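Local coordinates for SsDNA-binding protein essential for mitochondrial genome maintenance (Saccharomyces cerevisiae, PDB 6CQK) that binds single-stranded DNA preferentially and cooperatively, takes part in mitochondrial DNA replication and stimulates the PIF1 helicase, at residues 4-15 with 64-74. Numbering follows the deposited sequence.
Sequences SKMSIVGRIGSE and KGALVYVEADA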
loop_
_atom_site.group_PDB
_atom_site.type_symbol
_atom_site.label_atom_id
_atom_site.label_comp_id
_atom_site.label_asym_id
_atom_site.label_seq_id
_atom_site.Cartn_x
_atom_site.Cartn_y
_atom_site.Cartn_z
ATOM N N SER A 4 1.752 -8.686 6.785
ATOM C CA SER A 4 1.534 -9.066 5.382
ATOM C C SER A 4 0.173 -8.630 4.974
ATOM O O SER A 4 -0.762 -9.302 5.275
ATOM C CB SER A 4 1.775 -10.580 5.130
ATOM O OG SER A 4 0.907 -11.351 5.922
ATOM N N LYS A 5 0.078 -7.494 4.306
ATOM C CA LYS A 5 -1.211 -6.960 3.890
ATOM C C LYS A 5 -1.283 -6.942 2.401
ATOM O O LYS A 5 -0.291 -6.798 1.739
ATOM C CB LYS A 5 -1.534 -5.562 4.449
ATOM C CG LYS A 5 -0.540 -4.499 4.103
ATOM C CD LYS A 5 -0.869 -3.141 4.700
ATOM C CE LYS A 5 -1.768 -2.384 3.716
ATOM N NZ LYS A 5 -2.486 -1.221 4.306
ATOM N N MET A 6 -2.503 -7.083 1.895
ATOM C CA MET A 6 -2.832 -7.020 0.446
ATOM C C MET A 6 -3.748 -5.856 0.131
ATOM O O MET A 6 -4.647 -5.538 0.918
ATOM C CB MET A 6 -3.581 -8.255 0.057
ATOM C CG MET A 6 -3.843 -8.330 -1.434
ATOM S SD MET A 6 -3.428 -9.914 -2.191
ATOM C CE MET A 6 -1.866 -10.439 -1.578
ATOM N N SER A 7 -3.494 -5.185 -0.965
ATOM C CA SER A 7 -4.409 -4.153 -1.446
ATOM C C SER A 7 -4.879 -4.638 -2.793
ATOM O O SER A 7 -4.067 -5.062 -3.589
ATOM C CB SER A 7 -3.702 -2.806 -1.575
ATOM O OG SER A 7 -2.912 -2.548 -0.417
ATOM N N ILE A 8 -6.190 -4.601 -3.013
ATOM C CA ILE A 8 -6.793 -5.057 -4.236
ATOM C C ILE A 8 -7.701 -3.999 -4.800
ATOM O O ILE A 8 -8.460 -3.367 -4.090
ATOM C CB ILE A 8 -7.635 -6.257 -3.934
ATOM C CG1 ILE A 8 -6.755 -7.403 -3.453
ATOM C CG2 ILE A 8 -8.415 -6.708 -5.177
ATOM C CD1 ILE A 8 -7.498 -8.322 -2.529
ATOM N N VAL A 9 -7.613 -3.781 -6.094
ATOM C CA VAL A 9 -8.679 -3.138 -6.817
ATOM C C VAL A 9 -9.309 -4.118 -7.760
ATOM O O VAL A 9 -8.613 -4.746 -8.609
ATOM C CB VAL A 9 -8.197 -1.936 -7.620
ATOM C CG1 VAL A 9 -9.330 -1.389 -8.490
ATOM C CG2 VAL A 9 -7.796 -0.849 -6.669
ATOM N N GLY A 10 -10.624 -4.183 -7.663
ATOM C CA GLY A 10 -11.352 -5.152 -8.420
ATOM C C GLY A 10 -12.821 -5.064 -8.219
ATOM O O GLY A 10 -13.323 -4.147 -7.569
ATOM N N ARG A 11 -13.539 -6.024 -8.785
ATOM C CA ARG A 11 -14.979 -5.963 -8.761
ATOM C C ARG A 11 -15.524 -7.043 -7.887
ATOM O O ARG A 11 -14.991 -8.149 -7.844
ATOM C CB ARG A 11 -15.549 -6.081 -10.176
ATOM C CG ARG A 11 -15.819 -4.718 -10.813
ATOM C CD ARG A 11 -15.582 -4.673 -12.263
ATOM N NE ARG A 11 -14.135 -4.489 -12.386
ATOM C CZ ARG A 11 -13.501 -4.452 -13.548
ATOM N NH1 ARG A 11 -14.179 -4.571 -14.707
ATOM N NH2 ARG A 11 -12.190 -4.293 -13.552
ATOM N N ILE A 12 -16.603 -6.738 -7.200
ATOM C CA ILE A 12 -17.219 -7.727 -6.342
ATOM C C ILE A 12 -17.926 -8.764 -7.153
ATOM O O ILE A 12 -18.855 -8.424 -7.854
ATOM C CB ILE A 12 -18.127 -7.062 -5.291
ATOM C CG1 ILE A 12 -17.165 -6.339 -4.322
ATOM C CG2 ILE A 12 -19.004 -8.099 -4.617
ATOM C CD1 ILE A 12 -17.795 -5.730 -3.109
ATOM N N GLY A 13 -17.463 -10.006 -7.045
ATOM C CA GLY A 13 -17.937 -11.072 -7.871
ATOM C C GLY A 13 -18.777 -12.097 -7.160
ATOM O O GLY A 13 -18.917 -13.205 -7.619
ATOM N N SER A 14 -19.402 -11.725 -6.053
ATOM C CA SER A 14 -20.303 -12.649 -5.354
ATOM C C SER A 14 -21.319 -11.940 -4.456
ATOM O O SER A 14 -21.215 -10.709 -4.201
ATOM C CB SER A 14 -19.500 -13.666 -4.542
ATOM O OG SER A 14 -18.924 -13.087 -3.369
ATOM N N GLU A 15 -22.324 -12.714 -4.014
ATOM C CA GLU A 15 -23.210 -12.297 -2.924
ATOM C C GLU A 15 -22.376 -12.216 -1.663
ATOM O O GLU A 15 -21.260 -12.718 -1.577
ATOM C CB GLU A 15 -24.360 -13.304 -2.664
ATOM C CG GLU A 15 -25.571 -13.411 -3.619
ATOM C CD GLU A 15 -25.659 -12.326 -4.682
ATOM O OE1 GLU A 15 -25.901 -11.147 -4.297
ATOM O OE2 GLU A 15 -25.480 -12.656 -5.903
ATOM N N LYS A 64 -23.371 -6.048 -5.822
ATOM C CA LYS A 64 -22.521 -6.896 -6.646
ATOM C C LYS A 64 -22.032 -6.134 -7.903
ATOM O O LYS A 64 -22.723 -5.254 -8.408
ATOM C CB LYS A 64 -23.288 -8.180 -6.990
ATOM C CG LYS A 64 -22.522 -9.241 -7.757
ATOM C CD LYS A 64 -23.341 -10.559 -7.805
ATOM C CE LYS A 64 -23.270 -11.363 -9.096
ATOM N NZ LYS A 64 -21.900 -11.807 -9.446
ATOM N N GLY A 65 -20.814 -6.438 -8.357
ATOM C CA GLY A 65 -20.199 -5.759 -9.497
ATOM C C GLY A 65 -19.516 -4.439 -9.167
ATOM O O GLY A 65 -18.941 -3.783 -10.046
ATOM N N ALA A 66 -19.599 -4.013 -7.915
ATOM C CA ALA A 66 -18.923 -2.794 -7.490
ATOM C C ALA A 66 -17.411 -2.842 -7.630
ATOM O O ALA A 66 -16.764 -3.791 -7.187
ATOM C CB ALA A 66 -19.245 -2.512 -6.060
ATOM N N LEU A 67 -16.863 -1.827 -8.291
ATOM C CA LEU A 67 -15.420 -1.566 -8.232
ATOM C C LEU A 67 -15.076 -1.060 -6.839
ATOM O O LEU A 67 -15.604 -0.028 -6.414
ATOM C CB LEU A 67 -14.990 -0.532 -9.266
ATOM C CG LEU A 67 -13.495 -0.356 -9.428
ATOM C CD1 LEU A 67 -12.867 -1.630 -9.932
ATOM C CD2 LEU A 67 -13.140 0.785 -10.361
ATOM N N VAL A 68 -14.207 -1.806 -6.162
ATOM C CA VAL A 68 -13.769 -1.498 -4.802
ATOM C C VAL A 68 -12.251 -1.428 -4.688
ATOM O O VAL A 68 -11.528 -1.989 -5.520
ATOM C CB VAL A 68 -14.240 -2.540 -3.801
ATOM C CG1 VAL A 68 -15.716 -2.500 -3.753
ATOM C CG2 VAL A 68 -13.772 -3.944 -4.148
ATOM N N TYR A 69 -11.765 -0.750 -3.653
ATOM C CA TYR A 69 -10.328 -0.820 -3.266
ATOM C C TYR A 69 -10.331 -1.362 -1.855
ATOM O O TYR A 69 -10.869 -0.711 -0.976
ATOM C CB TYR A 69 -9.661 0.544 -3.348
ATOM C CG TYR A 69 -8.352 0.655 -2.633
ATOM C CD1 TYR A 69 -8.287 1.028 -1.310
ATOM C CD2 TYR A 69 -7.173 0.435 -3.286
ATOM C CE1 TYR A 69 -7.089 1.156 -0.658
ATOM C CE2 TYR A 69 -5.967 0.532 -2.634
ATOM C CZ TYR A 69 -5.932 0.899 -1.322
ATOM O OH TYR A 69 -4.690 1.014 -0.711
ATOM N N VAL A 70 -9.832 -2.580 -1.672
ATOM C CA VAL A 70 -9.871 -3.263 -0.391
ATOM C C VAL A 70 -8.462 -3.423 0.105
ATOM O O VAL A 70 -7.528 -3.669 -0.677
ATOM C CB VAL A 70 -10.448 -4.644 -0.529
ATOM C CG1 VAL A 70 -10.237 -5.464 0.733
ATOM C CG2 VAL A 70 -11.911 -4.566 -0.931
ATOM N N GLU A 71 -8.279 -3.226 1.406
ATOM C CA GLU A 71 -7.020 -3.570 2.066
ATOM C C GLU A 71 -7.335 -4.661 3.063
ATOM O O GLU A 71 -8.314 -4.582 3.744
ATOM C CB GLU A 71 -6.462 -2.406 2.831
ATOM C CG GLU A 71 -6.019 -1.285 1.966
ATOM C CD GLU A 71 -5.628 -0.070 2.745
ATOM O OE1 GLU A 71 -6.289 0.334 3.750
ATOM O OE2 GLU A 71 -4.604 0.462 2.284
ATOM N N ALA A 72 -6.510 -5.686 3.111
ATOM C CA ALA A 72 -6.816 -6.839 3.916
ATOM C C ALA A 72 -5.536 -7.433 4.515
ATOM O O ALA A 72 -4.505 -7.507 3.843
ATOM C CB ALA A 72 -7.555 -7.909 3.043
ATOM N N ASP A 73 -5.639 -7.916 5.745
ATOM C CA ASP A 73 -4.539 -8.673 6.332
ATOM C C ASP A 73 -4.481 -10.044 5.742
ATOM O O ASP A 73 -5.519 -10.706 5.632
ATOM C CB ASP A 73 -4.640 -8.704 7.870
ATOM C CG ASP A 73 -4.152 -7.403 8.469
ATOM O OD1 ASP A 73 -3.126 -6.866 7.973
ATOM O OD2 ASP A 73 -4.818 -6.833 9.342
ATOM N N ALA A 74 -3.296 -10.451 5.351
ATOM C CA ALA A 74 -3.084 -11.744 4.732
ATOM C C ALA A 74 -2.395 -12.753 5.630
ATOM O O ALA A 74 -1.420 -12.409 6.292
ATOM C CB ALA A 74 -2.248 -11.580 3.461
#
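Residues 4-15 and 64-74 pair as antiparallel neighbours, joining the first and fourth strands of the OB fold, as in the closed five-stranded barrel of this family. Met6 with Ala72, Ile8 with Val70 and Gly10 with Val68 are hydrogen-bonded pairs, each with two backbone bonds. Beyond Arg11 the pairing ends with Ile12, whose N bonds to Ala66 O and whose O accepts Gly65 N at 2.8 Å.

Met6, Ile8, Val68, Val70 and Ala72 point to one face. At its end Ile12 CD1 meets Val68 CG1 at 3.9 Å, the two side chains crossing nearly at right angles. Ile8 and Val70 also pack on Ile32 of strand 26-34. The other face carries Lys5, Val9, Arg11, Leu67, Tyr69 and Glu71. With chi1 at 174°, Val9 holds CG1 opposite its backbone N and CG2 opposite its carbonyl carbon, and the two methyls part: CG1 touches Leu67 CD1 at 3.8 Å, while CG2 lies at the edge of the Tyr69 ring, 3.7 Å from Tyr69 CD2. Phe3 of the third subunit meets that ring. Residues 4-9 also pair with a strand of the second subunit, so the sheet continues across the interface. Lys5 and Glu71 run side by side in a weak salt bridge, Lys5 NZ to Glu71 OE2 at 3.4 Å. Tyr69 OH donates to the same Glu71 OE2 at 3.0 Å, from above the carboxylate plane.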